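Local coordinates for hypothetical sugar ABC-transporter sugar binding protein (Arthrobacter globiformis, PDB 7BVT) that binds the cyclic tetrasaccharide cyclic alpha-maltosyl-(1→6)-maltose and probably hands it to an ABC transporter for uptake, at residues W199-N204 against E229-W234; L205-G210 against A280-P285; Y184-Q189 against V235-S240; A221-E226 against A401-E406. All coordinates share one frame; numbering follows the deposited sequence.

Contact 1: residues W199-N204 against E229-W234; sequences WNFQVN and EALQYW. With GLC (alpha-D-glucopyranose), chain B; GLC (alpha-D-glucopyranose), chain C.
The indole of Trp234 meets two side chains of helix 195-207, Phe201 at a face and Asn204 at its edge. Phe201 turns its edge to one indole face, a T-shaped pair whose ring planes stand at 68°, with CD1 of Phe201 3.8 Å from CE2 of Trp234. The rim of the indole is taken by Asn204: Trp234 NE1 donates to Asn204 OD1 over 2.8 Å, meeting a lone pair in the carbonyl plane. The N-H points well at its acceptor (159°), and the amide stands steeply across the indole, its ND2 held in turn by Gln207. With CG anti to the carbonyl carbon (chi1 -74°), Trp234 reaches along the partner helix until CZ2 lies 3.5 Å from Phe201 CA. A leucine in place of Trp234 would probably leave Asn204 OD1 without this donor and open a gap against the Phe201 ring. Beyond the indole, Phe201 CZ packs on Ala230 CB at 3.7 Å, while Asn204 ND2 faces the edge of the Tyr233 ring. At the start of segment 199-204 Trp199 serves the ligand instead: its NE1 donates to O6 of one glucose (chain B) at 3.1 Å, and C6 of a second glucose (chain C) lies over one face. The arrangement illustrates a buried helix-helix interface behind a glycan pocket, with a tryptophan presented to the sugar as in many carbohydrate-binding proteins.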
# COMPACT_ATOMS: atom_id res chain seq x y z
N TRP A 199 -6.80 -0.02 -6.38
CA TRP A 199 -6.36 -0.03 -4.96
C TRP A 199 -7.00 1.15 -4.22
O TRP A 199 -7.22 1.02 -3.02
CB TRP A 199 -4.84 -0.12 -4.88
CG TRP A 199 -4.05 1.06 -4.47
CD1 TRP A 199 -3.98 2.28 -5.07
CD2 TRP A 199 -3.12 1.11 -3.37
NE1 TRP A 199 -3.11 3.10 -4.39
CE2 TRP A 199 -2.56 2.41 -3.36
CE3 TRP A 199 -2.72 0.20 -2.40
CZ2 TRP A 199 -1.57 2.77 -2.43
CZ3 TRP A 199 -1.76 0.57 -1.48
CH2 TRP A 199 -1.26 1.85 -1.46
N ASN A 200 -7.37 2.21 -4.92
CA ASN A 200 -8.19 3.28 -4.29
C ASN A 200 -9.62 2.79 -4.05
O ASN A 200 -10.19 3.08 -2.97
CB ASN A 200 -8.14 4.54 -5.15
CG ASN A 200 -6.91 5.38 -4.90
OD1 ASN A 200 -6.01 5.45 -5.77
ND2 ASN A 200 -6.83 5.94 -3.73
N PHE A 201 -10.19 2.07 -5.01
CA PHE A 201 -11.55 1.53 -4.87
C PHE A 201 -11.61 0.49 -3.76
O PHE A 201 -12.59 0.45 -3.01
CB PHE A 201 -12.01 0.92 -6.19
CG PHE A 201 -13.42 0.42 -6.11
CD1 PHE A 201 -14.50 1.29 -6.21
CD2 PHE A 201 -13.67 -0.90 -5.86
CE1 PHE A 201 -15.79 0.83 -6.05
CE2 PHE A 201 -14.95 -1.37 -5.74
CZ PHE A 201 -16.02 -0.51 -5.83
N GLN A 202 -10.59 -0.37 -3.64
CA GLN A 202 -10.65 -1.45 -2.64
C GLN A 202 -10.88 -0.84 -1.25
O GLN A 202 -11.48 -1.46 -0.42
CB GLN A 202 -9.35 -2.25 -2.65
CG GLN A 202 -9.32 -3.27 -3.78
CD GLN A 202 -7.90 -3.70 -4.17
OE1 GLN A 202 -6.91 -3.07 -3.83
NE2 GLN A 202 -7.83 -4.80 -4.95
N VAL A 203 -10.30 0.32 -0.98
CA VAL A 203 -10.47 0.98 0.35
C VAL A 203 -11.96 1.08 0.64
O VAL A 203 -12.40 0.68 1.69
CB VAL A 203 -9.86 2.38 0.33
CG1 VAL A 203 -10.23 3.16 1.58
CG2 VAL A 203 -8.36 2.31 0.15
N ASN A 204 -12.72 1.62 -0.30
CA ASN A 204 -14.15 1.91 -0.08
C ASN A 204 -14.97 0.61 -0.14
O ASN A 204 -15.93 0.47 0.67
CB ASN A 204 -14.63 2.88 -1.15
CG ASN A 204 -13.98 4.25 -1.05
OD1 ASN A 204 -13.67 4.86 -2.07
ND2 ASN A 204 -13.69 4.72 0.16
N GLU A 229 -22.58 -0.47 -3.13
CA GLU A 229 -22.55 0.73 -2.24
C GLU A 229 -21.26 1.51 -2.54
O GLU A 229 -21.29 2.74 -2.71
CB GLU A 229 -22.57 0.30 -0.77
CG GLU A 229 -22.76 1.47 0.16
CD GLU A 229 -22.73 1.14 1.64
OE1 GLU A 229 -22.90 -0.04 1.98
OE2 GLU A 229 -22.54 2.13 2.44
N ALA A 230 -20.13 0.82 -2.64
CA ALA A 230 -18.84 1.50 -2.87
C ALA A 230 -18.83 2.09 -4.27
O ALA A 230 -18.36 3.22 -4.46
CB ALA A 230 -17.67 0.54 -2.64
N LEU A 231 -19.24 1.34 -5.30
CA LEU A 231 -19.22 1.90 -6.68
C LEU A 231 -20.27 3.02 -6.84
O LEU A 231 -20.01 4.00 -7.56
CB LEU A 231 -19.41 0.77 -7.71
CG LEU A 231 -19.29 1.24 -9.17
CD1 LEU A 231 -18.00 1.97 -9.44
CD2 LEU A 231 -19.48 0.07 -10.15
N GLN A 232 -21.42 2.93 -6.18
CA GLN A 232 -22.46 3.99 -6.25
C GLN A 232 -21.90 5.27 -5.62
O GLN A 232 -22.20 6.37 -6.12
CB GLN A 232 -23.71 3.55 -5.51
CG GLN A 232 -24.90 4.49 -5.77
CD GLN A 232 -25.32 4.42 -7.22
OE1 GLN A 232 -25.72 3.34 -7.72
NE2 GLN A 232 -25.24 5.55 -7.92
N TYR A 233 -21.04 5.12 -4.62
CA TYR A 233 -20.37 6.30 -3.99
C TYR A 233 -19.52 7.02 -5.03
O TYR A 233 -19.61 8.27 -5.16
CB TYR A 233 -19.55 5.85 -2.79
CG TYR A 233 -18.66 6.81 -2.05
CD1 TYR A 233 -19.11 8.02 -1.58
CD2 TYR A 233 -17.43 6.36 -1.62
CE1 TYR A 233 -18.30 8.83 -0.79
CE2 TYR A 233 -16.61 7.14 -0.81
CZ TYR A 233 -17.07 8.37 -0.38
OH TYR A 233 -16.29 9.12 0.46
N TRP A 234 -18.63 6.29 -5.69
CA TRP A 234 -17.82 6.85 -6.79
C TRP A 234 -18.75 7.50 -7.82
O TRP A 234 -18.48 8.61 -8.24
CB TRP A 234 -16.88 5.82 -7.44
CG TRP A 234 -15.69 5.48 -6.58
CD1 TRP A 234 -15.69 5.15 -5.24
CD2 TRP A 234 -14.35 5.32 -7.02
NE1 TRP A 234 -14.41 4.88 -4.82
CE2 TRP A 234 -13.57 5.01 -5.88
CE3 TRP A 234 -13.71 5.51 -8.24
CZ2 TRP A 234 -12.20 4.79 -5.97
CZ3 TRP A 234 -12.35 5.30 -8.33
CH2 TRP A 234 -11.59 4.98 -7.19
C1 GLC B . -1.11 3.18 -7.77
C2 GLC B . -0.80 3.74 -9.17
C3 GLC B . 0.22 4.87 -9.01
C4 GLC B . -0.31 5.97 -8.08
C5 GLC B . -0.93 5.41 -6.77
C6 GLC B . -1.94 6.37 -6.20
O2 GLC B . -0.26 2.69 -9.99
O3 GLC B . 0.56 5.42 -10.29
O4 GLC B . 0.79 6.85 -7.79
O5 GLC B . -1.73 4.21 -7.00
O6 GLC B . -2.16 5.98 -4.84
C1 GLC C . 2.53 2.39 -3.59
C2 GLC C . 2.55 1.10 -2.82
C3 GLC C . 2.30 -0.07 -3.75
C4 GLC C . 0.99 0.19 -4.50
C5 GLC C . 1.12 1.47 -5.31
C6 GLC C . -0.20 1.78 -6.05
O2 GLC C . 3.76 1.06 -2.08
O3 GLC C . 2.28 -1.28 -2.97
O4 GLC C . 0.69 -0.85 -5.41
O5 GLC C . 1.34 2.54 -4.42
O6 GLC C . 0.10 2.65 -7.14

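Contact 2: residues L205-G210 against A280-P285; sequences LWQAGG and AQVPYP
Gln207 leaves the last turn of helix 195-207 and reaches across to the loop before strand 292-301, meeting Tyr284 at about a right angle. Its CB rests against the Pro285 ring, 3.7 Å from CD. One carbon further out, CG passes Tyr284 CB at 4.0 Å, and the amide carbon CD stays beside that same CB. An extended chain beyond CG (chi2 175°) then carries the amide to the loop backbone. There NE2 does double duty: it makes a weak, bent bond to Pro283 O at 3.0 Å, and it donates to a water at 2.9 Å. That water in turn donates a hydrogen bond to Val282 O over 2.8 Å, while Val282 CG1 flanks the nitrogen. OE1 finds its donors elsewhere, in Asn204 and in the indole N-H of Trp165; Pro283 O nearby is a second acceptor and cannot bond to it. A leucine at Gln207 would probably leave the Trp165 N-H without its acceptor and the bridging water without its donor. Just past this residue the helix closes in a Schellman motif at Gly209. The donors at OE1 and the acceptors at NE2 probably settle which way round the amide sits, so a buried polar group ties the end region of the helix to the carbonyls of Pro283 and, through water, Val282.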
# COMPACT_ATOMS: atom_id res chain seq x y z
N LEU A 205 -14.54 -0.39 -0.93
CA LEU A 205 -15.18 -1.72 -0.95
C LEU A 205 -15.05 -2.32 0.47
O LEU A 205 -16.03 -2.80 1.05
CB LEU A 205 -14.48 -2.56 -2.02
CG LEU A 205 -14.87 -4.04 -2.02
CD1 LEU A 205 -16.31 -4.24 -2.50
CD2 LEU A 205 -13.89 -4.80 -2.89
N TRP A 206 -13.87 -2.32 1.06
CA TRP A 206 -13.67 -2.86 2.42
C TRP A 206 -14.42 -2.06 3.50
O TRP A 206 -15.02 -2.70 4.41
CB TRP A 206 -12.19 -2.93 2.73
CG TRP A 206 -11.45 -3.98 1.97
CD1 TRP A 206 -11.86 -5.24 1.64
CD2 TRP A 206 -10.13 -3.81 1.44
NE1 TRP A 206 -10.86 -5.88 0.92
CE2 TRP A 206 -9.80 -5.02 0.76
CE3 TRP A 206 -9.23 -2.74 1.41
CZ2 TRP A 206 -8.58 -5.19 0.13
CZ3 TRP A 206 -8.00 -2.94 0.82
CH2 TRP A 206 -7.69 -4.14 0.19
N GLN A 207 -14.47 -0.73 3.37
CA GLN A 207 -15.19 0.08 4.36
C GLN A 207 -16.68 -0.26 4.32
O GLN A 207 -17.31 -0.20 5.36
CB GLN A 207 -15.05 1.57 4.01
CG GLN A 207 -13.64 2.09 4.22
CD GLN A 207 -13.53 3.51 3.75
OE1 GLN A 207 -14.24 3.89 2.81
NE2 GLN A 207 -12.71 4.33 4.41
N ALA A 208 -17.24 -0.62 3.17
CA ALA A 208 -18.67 -1.00 3.03
C ALA A 208 -18.91 -2.43 3.57
O ALA A 208 -20.08 -2.86 3.62
CB ALA A 208 -19.10 -0.88 1.60
N GLY A 209 -17.87 -3.16 3.97
CA GLY A 209 -18.02 -4.53 4.48
C GLY A 209 -17.86 -5.54 3.37
O GLY A 209 -18.17 -6.72 3.59
N GLY A 210 -17.35 -5.10 2.21
CA GLY A 210 -17.19 -5.93 1.01
C GLY A 210 -15.89 -6.70 1.00
O GLY A 210 -15.03 -6.46 1.86
N ALA A 280 -6.29 12.92 7.35
CA ALA A 280 -7.22 12.24 8.23
C ALA A 280 -7.38 10.78 7.82
O ALA A 280 -6.96 10.43 6.70
CB ALA A 280 -8.60 12.88 8.17
N GLN A 281 -7.95 10.03 8.74
CA GLN A 281 -8.50 8.70 8.45
C GLN A 281 -9.35 8.80 7.18
O GLN A 281 -10.09 9.80 7.00
CB GLN A 281 -9.28 8.22 9.67
CG GLN A 281 -10.03 6.91 9.46
CD GLN A 281 -10.76 6.46 10.69
OE1 GLN A 281 -10.37 5.48 11.33
NE2 GLN A 281 -11.79 7.20 11.06
N VAL A 282 -9.35 7.76 6.33
CA VAL A 282 -10.21 7.78 5.12
C VAL A 282 -11.67 7.81 5.57
O VAL A 282 -12.07 6.96 6.37
CB VAL A 282 -9.99 6.59 4.19
CG1 VAL A 282 -10.86 6.80 2.95
CG2 VAL A 282 -8.53 6.51 3.77
N PRO A 283 -12.48 8.78 5.09
CA PRO A 283 -13.90 8.76 5.49
C PRO A 283 -14.56 7.43 5.14
O PRO A 283 -14.30 6.88 4.07
CB PRO A 283 -14.54 9.89 4.71
CG PRO A 283 -13.38 10.87 4.53
CD PRO A 283 -12.17 9.98 4.32
N TYR A 284 -15.43 6.95 6.03
CA TYR A 284 -16.09 5.63 5.88
C TYR A 284 -17.58 5.74 6.12
O TYR A 284 -18.06 6.72 6.71
CB TYR A 284 -15.44 4.58 6.76
CG TYR A 284 -15.57 4.73 8.25
CD1 TYR A 284 -14.71 5.54 8.98
CD2 TYR A 284 -16.49 3.98 8.94
CE1 TYR A 284 -14.79 5.61 10.37
CE2 TYR A 284 -16.60 4.05 10.33
CZ TYR A 284 -15.73 4.85 11.04
OH TYR A 284 -15.81 4.87 12.42
N PRO A 285 -18.38 4.77 5.66
CA PRO A 285 -19.82 4.97 5.67
C PRO A 285 -20.31 4.80 7.09
O PRO A 285 -19.72 4.06 7.89
CB PRO A 285 -20.40 3.92 4.72
CG PRO A 285 -19.26 3.09 4.22
CD PRO A 285 -18.01 3.56 4.94
O HOH W 1 -11.41 4.36 7.03

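Contact 3: residues Y184-Q189 against V235-S240; sequences YDLYTQ and VDLIDS
Leu186 supplies the central bump, its CD1 methyl settling between two residues of helix 225-239. On one flank it meets Leu237 CB at 4.0 Å, and on the other Ile238 CG1 at 3.9 Å, so the hollow is the groove between successive side chains on the helix surface. Leu186 comes to Leu237 at about a right angle but to Ile238 more obliquely. Leu237 answers with a bump of its own: its CD1 rests against the Tyr184 ring, equally far (3.9 Å) from CD2 and CE2 of Tyr184. At the far end Thr188 and Ile238 meet tip to tip, with Thr188 CG2 4.1 Å from Ile238 CD1. The threonine torsion (chi1 58°) sets that methyl anti to the carbonyl carbon and facing the helix, while OG1 is engaged by the backbone N-H of Ala246. No hydrogen bond crosses between the two segments; what joins them is apolar contact between fitted side chains. Leu168 of helix 165-179 closes on both Tyr184 and Leu237, and Leu392 of helix 377-392 reaches both Thr188 and Ile238. Alternate residues of the loop look elsewhere: Asp185 OD2 accepts from the backbone of Gly249 and Phe251, and Tyr187, at the centre of an inverse gamma turn, touches a glucose. Such a two-sided loop, apolar toward a helix and aromatic toward the sugar, forms part of the wall of the glycan pocket in this solute-binding protein.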
# COMPACT_ATOMS: atom_id res chain seq x y z
N TYR A 184 -13.19 16.78 -4.39
CA TYR A 184 -12.51 15.49 -4.05
C TYR A 184 -12.07 14.82 -5.36
O TYR A 184 -12.93 14.62 -6.22
CB TYR A 184 -13.46 14.61 -3.24
CG TYR A 184 -12.94 13.23 -2.97
CD1 TYR A 184 -11.83 13.00 -2.15
CD2 TYR A 184 -13.61 12.13 -3.46
CE1 TYR A 184 -11.38 11.72 -1.89
CE2 TYR A 184 -13.18 10.83 -3.17
CZ TYR A 184 -12.08 10.63 -2.37
OH TYR A 184 -11.62 9.36 -2.13
N ASP A 185 -10.80 14.44 -5.48
CA ASP A 185 -10.34 13.73 -6.71
C ASP A 185 -10.61 12.24 -6.54
O ASP A 185 -10.24 11.69 -5.49
CB ASP A 185 -8.84 13.93 -6.96
CG ASP A 185 -8.43 15.32 -7.39
OD1 ASP A 185 -9.30 16.20 -7.45
OD2 ASP A 185 -7.23 15.47 -7.64
N LEU A 186 -11.11 11.60 -7.60
CA LEU A 186 -11.14 10.13 -7.70
C LEU A 186 -10.13 9.67 -8.73
O LEU A 186 -9.92 10.36 -9.77
CB LEU A 186 -12.53 9.64 -8.08
CG LEU A 186 -13.54 9.66 -6.96
CD1 LEU A 186 -14.90 9.43 -7.57
CD2 LEU A 186 -13.18 8.63 -5.88
N TYR A 187 -9.53 8.51 -8.47
CA TYR A 187 -8.54 7.91 -9.38
C TYR A 187 -9.33 7.06 -10.37
O TYR A 187 -9.54 5.87 -10.12
CB TYR A 187 -7.47 7.17 -8.59
CG TYR A 187 -6.15 7.08 -9.31
CD1 TYR A 187 -6.02 6.32 -10.47
CD2 TYR A 187 -5.05 7.77 -8.84
CE1 TYR A 187 -4.82 6.26 -11.16
CE2 TYR A 187 -3.83 7.70 -9.51
CZ TYR A 187 -3.73 6.94 -10.67
OH TYR A 187 -2.56 6.87 -11.37
N THR A 188 -9.82 7.67 -11.46
CA THR A 188 -10.89 7.07 -12.27
C THR A 188 -10.37 6.46 -13.57
O THR A 188 -11.20 5.83 -14.20
CB THR A 188 -11.97 8.10 -12.62
OG1 THR A 188 -11.38 9.19 -13.33
CG2 THR A 188 -12.68 8.68 -11.43
N GLN A 189 -9.09 6.62 -13.92
CA GLN A 189 -8.58 5.98 -15.16
C GLN A 189 -7.62 4.82 -14.86
O GLN A 189 -6.65 4.98 -14.08
CB GLN A 189 -7.90 7.03 -16.03
CG GLN A 189 -8.90 8.07 -16.49
CD GLN A 189 -8.22 9.08 -17.38
OE1 GLN A 189 -7.74 10.10 -16.90
NE2 GLN A 189 -8.08 8.72 -18.64
N VAL A 235 -19.77 6.78 -8.27
CA VAL A 235 -20.58 7.29 -9.42
C VAL A 235 -21.36 8.53 -8.97
O VAL A 235 -21.46 9.51 -9.75
CB VAL A 235 -21.49 6.19 -9.97
CG1 VAL A 235 -22.52 6.75 -10.95
CG2 VAL A 235 -20.66 5.11 -10.63
N ASP A 236 -21.78 8.55 -7.71
CA ASP A 236 -22.52 9.71 -7.16
C ASP A 236 -21.60 10.92 -7.10
O ASP A 236 -22.06 12.03 -7.41
CB ASP A 236 -23.12 9.48 -5.78
CG ASP A 236 -24.31 8.55 -5.78
OD1 ASP A 236 -24.79 8.23 -6.86
OD2 ASP A 236 -24.71 8.14 -4.69
N LEU A 237 -20.36 10.75 -6.65
CA LEU A 237 -19.34 11.85 -6.62
C LEU A 237 -19.12 12.39 -8.03
O LEU A 237 -19.04 13.61 -8.19
CB LEU A 237 -18.02 11.35 -6.00
CG LEU A 237 -18.09 11.13 -4.49
CD1 LEU A 237 -16.94 10.27 -4.01
CD2 LEU A 237 -18.06 12.49 -3.77
N ILE A 238 -19.00 11.51 -9.02
CA ILE A 238 -18.70 11.94 -10.42
C ILE A 238 -19.93 12.65 -10.98
O ILE A 238 -19.72 13.75 -11.57
CB ILE A 238 -18.34 10.71 -11.26
CG1 ILE A 238 -17.02 10.11 -10.80
CG2 ILE A 238 -18.32 11.09 -12.74
CD1 ILE A 238 -16.76 8.69 -11.33
N ASP A 239 -21.12 12.08 -10.78
CA ASP A 239 -22.40 12.55 -11.38
C ASP A 239 -22.67 13.95 -10.82
O ASP A 239 -23.19 14.79 -11.58
CB ASP A 239 -23.58 11.60 -11.13
CG ASP A 239 -23.63 10.39 -12.08
OD1 ASP A 239 -22.84 10.35 -13.07
OD2 ASP A 239 -24.42 9.45 -11.77
N SER A 240 -22.35 14.20 -9.55
CA SER A 240 -22.58 15.54 -8.90
C SER A 240 -21.60 16.57 -9.46
O SER A 240 -21.80 17.76 -9.14
CB SER A 240 -22.49 15.45 -7.41
OG SER A 240 -21.19 15.04 -6.98

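Contact 4: residues A221-E226 against A401-E406; sequences AFNTPE and ALDAAE
Asn223 and Phe222 divide the work against helix 398-415, one polar and one apolar. The direct hydrogen bonds all start from Asn223 ND2, which spends one N-H on each of two carboxylates. Asn223 ND2 lies 2.8 Å from Glu406 OE1 in a straight bond (179°), although it meets that oxygen from above the carboxylate plane. Asp403 OD1, also 2.8 Å from Asn223 ND2, is approached instead on its anti lone pair, with an N-H...O angle of 167°. Both acceptors lie close to the amide plane, which pins the rotation of the group, and the shared donor is likely to ease the closeness of two acids one helical turn apart. With CG anti to the backbone N (chi1 -171°), the asparagine extends straight at the helix. Water adds a second link: one molecule accepts from Asn223 N at 2.9 Å and donates to Glu406 OE2 at 2.8 Å. The apolar part is an edge laid on the helix. Phe222 CZ comes within 3.5 Å of Glu406 N, CE1 touches Ala405 CB at 3.8 Å, and CD1 meets Leu402 CD2 at 3.9 Å. Thr224 then serves as N-cap of helix 225-239, its OG1 bonding to Gly227 N. Around the contact, Phe384 of helix 377-392 pairs edge-to-face with Phe222, and Ala405 leans on Ile388. Leu402 packs on Ala228 and Leu231, so helix 398-415 packs against both helix 377-392 and helix 225-239.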
# COMPACT_ATOMS: atom_id res chain seq x y z
N ALA A 221 -15.38 -11.57 -5.34
CA ALA A 221 -16.28 -11.53 -4.17
C ALA A 221 -16.98 -10.17 -4.05
O ALA A 221 -17.71 -10.01 -3.08
CB ALA A 221 -15.51 -11.87 -2.94
N PHE A 222 -16.78 -9.25 -4.98
CA PHE A 222 -17.19 -7.83 -4.83
C PHE A 222 -18.57 -7.55 -5.47
O PHE A 222 -19.03 -6.41 -5.41
CB PHE A 222 -16.15 -6.92 -5.46
CG PHE A 222 -15.78 -7.27 -6.88
CD1 PHE A 222 -16.69 -7.09 -7.92
CD2 PHE A 222 -14.55 -7.84 -7.20
CE1 PHE A 222 -16.36 -7.44 -9.22
CE2 PHE A 222 -14.22 -8.19 -8.50
CZ PHE A 222 -15.13 -8.02 -9.50
N ASN A 223 -19.21 -8.51 -6.13
CA ASN A 223 -20.48 -8.23 -6.86
C ASN A 223 -21.63 -8.48 -5.91
O ASN A 223 -22.34 -9.49 -5.99
CB ASN A 223 -20.57 -9.00 -8.18
CG ASN A 223 -21.75 -8.54 -9.00
OD1 ASN A 223 -22.34 -7.49 -8.74
ND2 ASN A 223 -22.08 -9.31 -10.03
N THR A 224 -21.78 -7.55 -4.97
CA THR A 224 -22.56 -7.68 -3.75
C THR A 224 -23.20 -6.33 -3.46
O THR A 224 -22.83 -5.35 -4.07
CB THR A 224 -21.66 -8.06 -2.58
OG1 THR A 224 -20.67 -7.02 -2.46
CG2 THR A 224 -21.00 -9.40 -2.78
N PRO A 225 -24.14 -6.26 -2.51
CA PRO A 225 -24.68 -4.95 -2.13
C PRO A 225 -23.56 -4.03 -1.66
O PRO A 225 -23.67 -2.84 -1.86
CB PRO A 225 -25.64 -5.33 -1.01
CG PRO A 225 -26.11 -6.73 -1.41
CD PRO A 225 -24.87 -7.40 -1.92
N GLU A 226 -22.53 -4.61 -1.02
CA GLU A 226 -21.42 -3.82 -0.44
C GLU A 226 -20.64 -3.23 -1.60
O GLU A 226 -20.25 -2.04 -1.56
CB GLU A 226 -20.54 -4.66 0.47
CG GLU A 226 -21.24 -5.10 1.72
CD GLU A 226 -22.23 -6.27 1.57
OE1 GLU A 226 -22.26 -6.95 0.52
OE2 GLU A 226 -22.96 -6.48 2.54
N ALA A 401 -21.61 -2.77 -14.50
CA ALA A 401 -20.13 -2.70 -14.43
C ALA A 401 -19.68 -3.74 -13.39
O ALA A 401 -18.63 -4.39 -13.58
CB ALA A 401 -19.68 -1.28 -14.13
N LEU A 402 -20.40 -3.93 -12.29
CA LEU A 402 -19.96 -4.92 -11.29
C LEU A 402 -20.11 -6.35 -11.85
O LEU A 402 -19.24 -7.19 -11.56
CB LEU A 402 -20.70 -4.78 -9.96
CG LEU A 402 -20.22 -3.59 -9.14
CD1 LEU A 402 -21.25 -3.20 -8.14
CD2 LEU A 402 -18.89 -3.92 -8.46
N ASP A 403 -21.18 -6.58 -12.59
CA ASP A 403 -21.37 -7.87 -13.28
C ASP A 403 -20.21 -8.07 -14.27
O ASP A 403 -19.64 -9.20 -14.26
CB ASP A 403 -22.68 -7.87 -14.06
CG ASP A 403 -23.96 -8.11 -13.27
OD1 ASP A 403 -23.92 -8.54 -12.05
OD2 ASP A 403 -25.05 -7.90 -13.93
N ALA A 404 -19.89 -7.09 -15.09
CA ALA A 404 -18.83 -7.19 -16.12
C ALA A 404 -17.48 -7.38 -15.43
O ALA A 404 -16.70 -8.27 -15.81
CB ALA A 404 -18.85 -6.01 -17.03
N ALA A 405 -17.21 -6.62 -14.36
CA ALA A 405 -15.94 -6.76 -13.63
C ALA A 405 -15.81 -8.16 -13.03
O ALA A 405 -14.72 -8.72 -13.10
CB ALA A 405 -15.84 -5.70 -12.56
N GLU A 406 -16.86 -8.73 -12.48
CA GLU A 406 -16.85 -10.10 -11.92
C GLU A 406 -16.54 -11.15 -13.02
O GLU A 406 -15.75 -12.09 -12.78
CB GLU A 406 -18.19 -10.42 -11.25
CG GLU A 406 -18.31 -11.86 -10.75
CD GLU A 406 -19.59 -12.11 -9.98
OE1 GLU A 406 -20.67 -11.72 -10.49
OE2 GLU A 406 -19.53 -12.64 -8.82
O HOH W 2 -18.76 -11.40 -6.42
O HOH W 3 -22.18 -12.74 -7.17

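In the fold
Helix 225-239 runs through contacts 1, 3 and 4, and helix 195-207 joins contact 1 to contact 2. Contact 1 is therefore central, with the centres of contacts 2, 3 and 4 about 8, 10 and 11 Å from its own. The joints are packing contacts: Trp234 CE2 meets Leu186 CD2 at 3.6 Å toward contact 3, and Leu231 CD2 meets Leu402 CG at 3.9 Å toward contact 4. Contacts 2 and 4, about 17 Å apart between centres, still touch where Glu226 lies against Ala208 and Gly210. Pocket residues lie in the segments of contacts 1 and 3 (Trp199, Asn200, Tyr187) but not 2 and 4; the Val282 side chain is about 11 Å from a bound glucose.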